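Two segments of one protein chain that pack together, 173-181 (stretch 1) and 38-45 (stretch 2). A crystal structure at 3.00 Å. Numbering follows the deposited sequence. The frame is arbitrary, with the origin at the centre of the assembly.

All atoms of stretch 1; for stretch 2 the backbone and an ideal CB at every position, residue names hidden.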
# COMPACT_ATOMS: atom_id res chain seq x y z
N ASN A 173 -5.51 20.37 -13.76
CA ASN A 173 -5.80 21.62 -14.47
C ASN A 173 -6.20 22.77 -13.56
O ASN A 173 -7.18 23.45 -13.80
CB ASN A 173 -6.85 21.39 -15.58
CG ASN A 173 -8.09 20.69 -15.09
OD1 ASN A 173 -8.62 19.82 -15.75
ND2 ASN A 173 -8.57 21.10 -13.93
N THR A 174 -5.40 22.99 -12.53
CA THR A 174 -5.64 24.04 -11.56
C THR A 174 -4.36 24.26 -10.77
O THR A 174 -3.75 23.30 -10.28
CB THR A 174 -6.74 23.64 -10.57
OG1 THR A 174 -8.02 23.85 -11.16
CG2 THR A 174 -6.63 24.43 -9.28
N GLU A 175 -3.96 25.51 -10.62
CA GLU A 175 -2.77 25.81 -9.87
C GLU A 175 -2.94 25.48 -8.40
O GLU A 175 -2.01 25.04 -7.75
CB GLU A 175 -2.39 27.28 -10.03
CG GLU A 175 -1.11 27.46 -10.79
CD GLU A 175 -1.14 26.78 -12.14
OE1 GLU A 175 -0.05 26.62 -12.74
OE2 GLU A 175 -2.25 26.42 -12.61
N THR A 176 -4.14 25.71 -7.87
CA THR A 176 -4.34 25.41 -6.47
C THR A 176 -4.17 23.92 -6.30
O THR A 176 -3.42 23.46 -5.44
CB THR A 176 -5.74 25.84 -5.99
OG1 THR A 176 -5.89 27.25 -6.18
CG2 THR A 176 -5.93 25.52 -4.52
N ALA A 177 -4.84 23.15 -7.15
CA ALA A 177 -4.73 21.71 -7.11
C ALA A 177 -3.26 21.29 -7.19
O ALA A 177 -2.82 20.45 -6.41
CB ALA A 177 -5.52 21.08 -8.24
N LYS A 178 -2.50 21.90 -8.11
CA LYS A 178 -1.07 21.57 -8.26
C LYS A 178 -0.23 21.80 -7.02
O LYS A 178 0.73 21.06 -6.79
CB LYS A 178 -0.42 22.36 -9.39
CG LYS A 178 -0.86 22.00 -10.76
CD LYS A 178 -0.36 23.03 -11.76
CE LYS A 178 -1.03 22.87 -13.13
NZ LYS A 178 -0.85 21.51 -13.71
N THR A 179 -0.55 22.81 -6.23
CA THR A 179 0.25 23.04 -5.05
C THR A 179 -0.19 22.11 -3.93
O THR A 179 0.61 21.75 -3.09
CB THR A 179 0.25 24.55 -4.59
OG1 THR A 179 -0.91 24.81 -3.79
CG2 THR A 179 0.25 25.48 -5.80
N ILE A 180 -1.46 21.71 -3.91
CA ILE A 180 -1.84 20.79 -2.84
C ILE A 180 -1.46 19.38 -3.25
O ILE A 180 -1.74 18.41 -2.56
CB ILE A 180 -3.34 20.86 -2.46
CG1 ILE A 180 -4.24 20.62 -3.65
CG2 ILE A 180 -3.63 22.21 -1.87
CD1 ILE A 180 -5.67 21.14 -3.41
N ALA A 181 -0.77 19.30 -4.38
CA ALA A 181 -0.32 18.02 -4.88
C ALA A 181 1.18 17.91 -4.63
O ALA A 181 1.74 16.82 -4.68
CB ALA A 181 -0.60 17.93 -6.37
N UNK A 38 -13.89 21.34 -2.14
CA UNK A 38 -14.28 22.53 -1.42
C UNK A 38 -13.06 23.45 -1.27
O UNK A 38 -13.12 24.64 -1.61
CB UNK A 38 -14.87 22.17 -0.06
N UNK A 39 -11.95 22.88 -0.79
CA UNK A 39 -10.68 23.60 -0.58
C UNK A 39 -10.21 24.29 -1.85
O UNK A 39 -9.85 25.46 -1.84
CB UNK A 39 -9.60 22.64 -0.09
N UNK A 40 -10.19 23.55 -2.95
CA UNK A 40 -9.77 24.07 -4.22
C UNK A 40 -10.58 25.27 -4.71
O UNK A 40 -10.01 26.25 -5.22
CB UNK A 40 -9.84 22.95 -5.26
N UNK A 41 -11.90 25.21 -4.57
CA UNK A 41 -12.75 26.29 -5.06
C UNK A 41 -12.50 27.60 -4.33
O UNK A 41 -12.53 28.68 -4.94
CB UNK A 41 -14.22 25.90 -4.92
N UNK A 42 -12.22 27.50 -3.04
CA UNK A 42 -11.95 28.67 -2.22
C UNK A 42 -10.77 29.48 -2.76
O UNK A 42 -10.46 30.55 -2.26
CB UNK A 42 -11.68 28.25 -0.78
N UNK A 43 -10.12 28.95 -3.79
CA UNK A 43 -9.00 29.66 -4.37
C UNK A 43 -9.08 29.69 -5.88
O UNK A 43 -8.37 30.45 -6.53
CB UNK A 43 -7.68 29.02 -3.93
N UNK A 44 -9.95 28.87 -6.44
CA UNK A 44 -10.10 28.86 -7.90
C UNK A 44 -11.48 29.33 -8.32
O UNK A 44 -11.76 29.48 -9.51
CB UNK A 44 -9.84 27.46 -8.46
N UNK A 45 -12.35 29.57 -7.34
CA UNK A 45 -13.69 30.04 -7.65
C UNK A 45 -14.63 29.00 -8.23
O UNK A 45 -14.30 27.82 -8.30
CB UNK A 45 -13.59 31.21 -8.63

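Position 38 lies in a helix, and its ideal CB has nothing of stretch 1 nearby. Many side chains would suit. The residue is Lys 38, which makes no contact with stretch 1.

At position 39 CA-to-CB points sideways. The nearest atom of stretch 1 is Ile 180 CD1, 5.4 Å from the ideal CB of 39. A longer side chain, apolar or with an aliphatic stem, could reach Ile 180. The residue is Glu 39. Its chi1 and chi2 are both t, so the chain is extended and its end comes nearer to stretch 1. Glu 39 OE1 lies 3.1 Å from Ile 180 CG2. This is a contact with a methyl group and gives the carboxylate no polar partner there.

Position 40 is the closest backbone approach, with its CA 6.0 Å from the CA of Thr 176. Its CA-to-CB points sideways, yet the ideal CB of 40 is 4.7 Å from Thr 176 CG2 and 4.9 Å from Ile 180 CD1. The methyl groups nearby favour a medium-sized apolar residue, such as valine, leucine, isoleucine or methionine. The residue is Ile 40. Ile 40 CG1 packs 3.7 Å from Ile 180 CD1, and Ile 40 CD1 lies 4.2 Å from Ala 177 CB. On the other branch, Ile 40 CG2 is 4.0 Å from Thr 174 CG2.

At position 41 CA-to-CB points away, so stretch 1 sets little preference. The residue is Gln 41.

At position 42 CA-to-CB points sideways, with no near neighbour in stretch 1. Small or polar residues would do. The residue is Ser 42. Ser 42 OG donates a hydrogen bond to Glu 39 O (3.0 Å), within its own helix.

At position 43 CA-to-CB points toward stretch 1, and the ideal CB of 43 is 3.4 Å from Thr 176 OG1. Alanine would fit, as would a longer chain that turns outward. The residue is Lys 43. Lys 43 CB makes this contact, while the end of the chain leads away.

At position 44 CA-to-CB also points toward stretch 1, near Thr 174 CG2 and Thr 176 OG1. The hydroxyl and the free backbone N at the start of helix 175-179 favour an acceptor; aspartate, glutamate, asparagine or glutamine are plausible. The residue is Glu 44. Glu 44 OE2 accepts a hydrogen bond from Thr 176 OG1 at 2.5 Å and a weak one from Thr 176 N at 3.3 Å. Glu 44 CD also lies against Thr 174 CG2, at 3.2 Å.

Position 45 leaves the helix with phi 74°. Positive phi favours glycine, and the residue is Gly 45.

Stretch 2, residues 38-45: KEIQSKEG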
# COMPACT_ATOMS: atom_id res chain seq x y z
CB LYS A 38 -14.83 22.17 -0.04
CG LYS A 38 -16.31 22.53 0.14
CD LYS A 38 -16.95 21.71 1.26
CE LYS A 38 -16.22 21.90 2.58
NZ LYS A 38 -16.40 20.72 3.47
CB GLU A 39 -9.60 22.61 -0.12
CG GLU A 39 -8.34 23.27 0.43
CD GLU A 39 -7.15 22.30 0.55
OE1 GLU A 39 -6.41 22.15 -0.44
OE2 GLU A 39 -6.97 21.69 1.63
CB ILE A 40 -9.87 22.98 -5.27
CG1 ILE A 40 -8.96 21.84 -4.86
CG2 ILE A 40 -9.56 23.55 -6.66
CD1 ILE A 40 -8.98 20.69 -5.81
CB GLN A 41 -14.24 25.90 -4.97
CG GLN A 41 -15.05 26.53 -3.83
CD GLN A 41 -15.50 27.97 -4.13
OE1 GLN A 41 -15.81 28.31 -5.28
NE2 GLN A 41 -15.55 28.80 -3.09
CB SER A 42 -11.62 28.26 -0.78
OG SER A 42 -10.22 28.15 -0.64
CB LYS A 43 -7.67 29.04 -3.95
CG LYS A 43 -7.30 29.32 -2.51
CD LYS A 43 -5.84 29.02 -2.27
CE LYS A 43 -5.49 29.29 -0.82
NZ LYS A 43 -6.48 28.57 0.04
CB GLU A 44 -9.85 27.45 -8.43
CG GLU A 44 -8.47 26.93 -8.17
CD GLU A 44 -7.42 27.55 -9.07
OE1 GLU A 44 -7.62 27.53 -10.30
OE2 GLU A 44 -6.40 28.04 -8.55
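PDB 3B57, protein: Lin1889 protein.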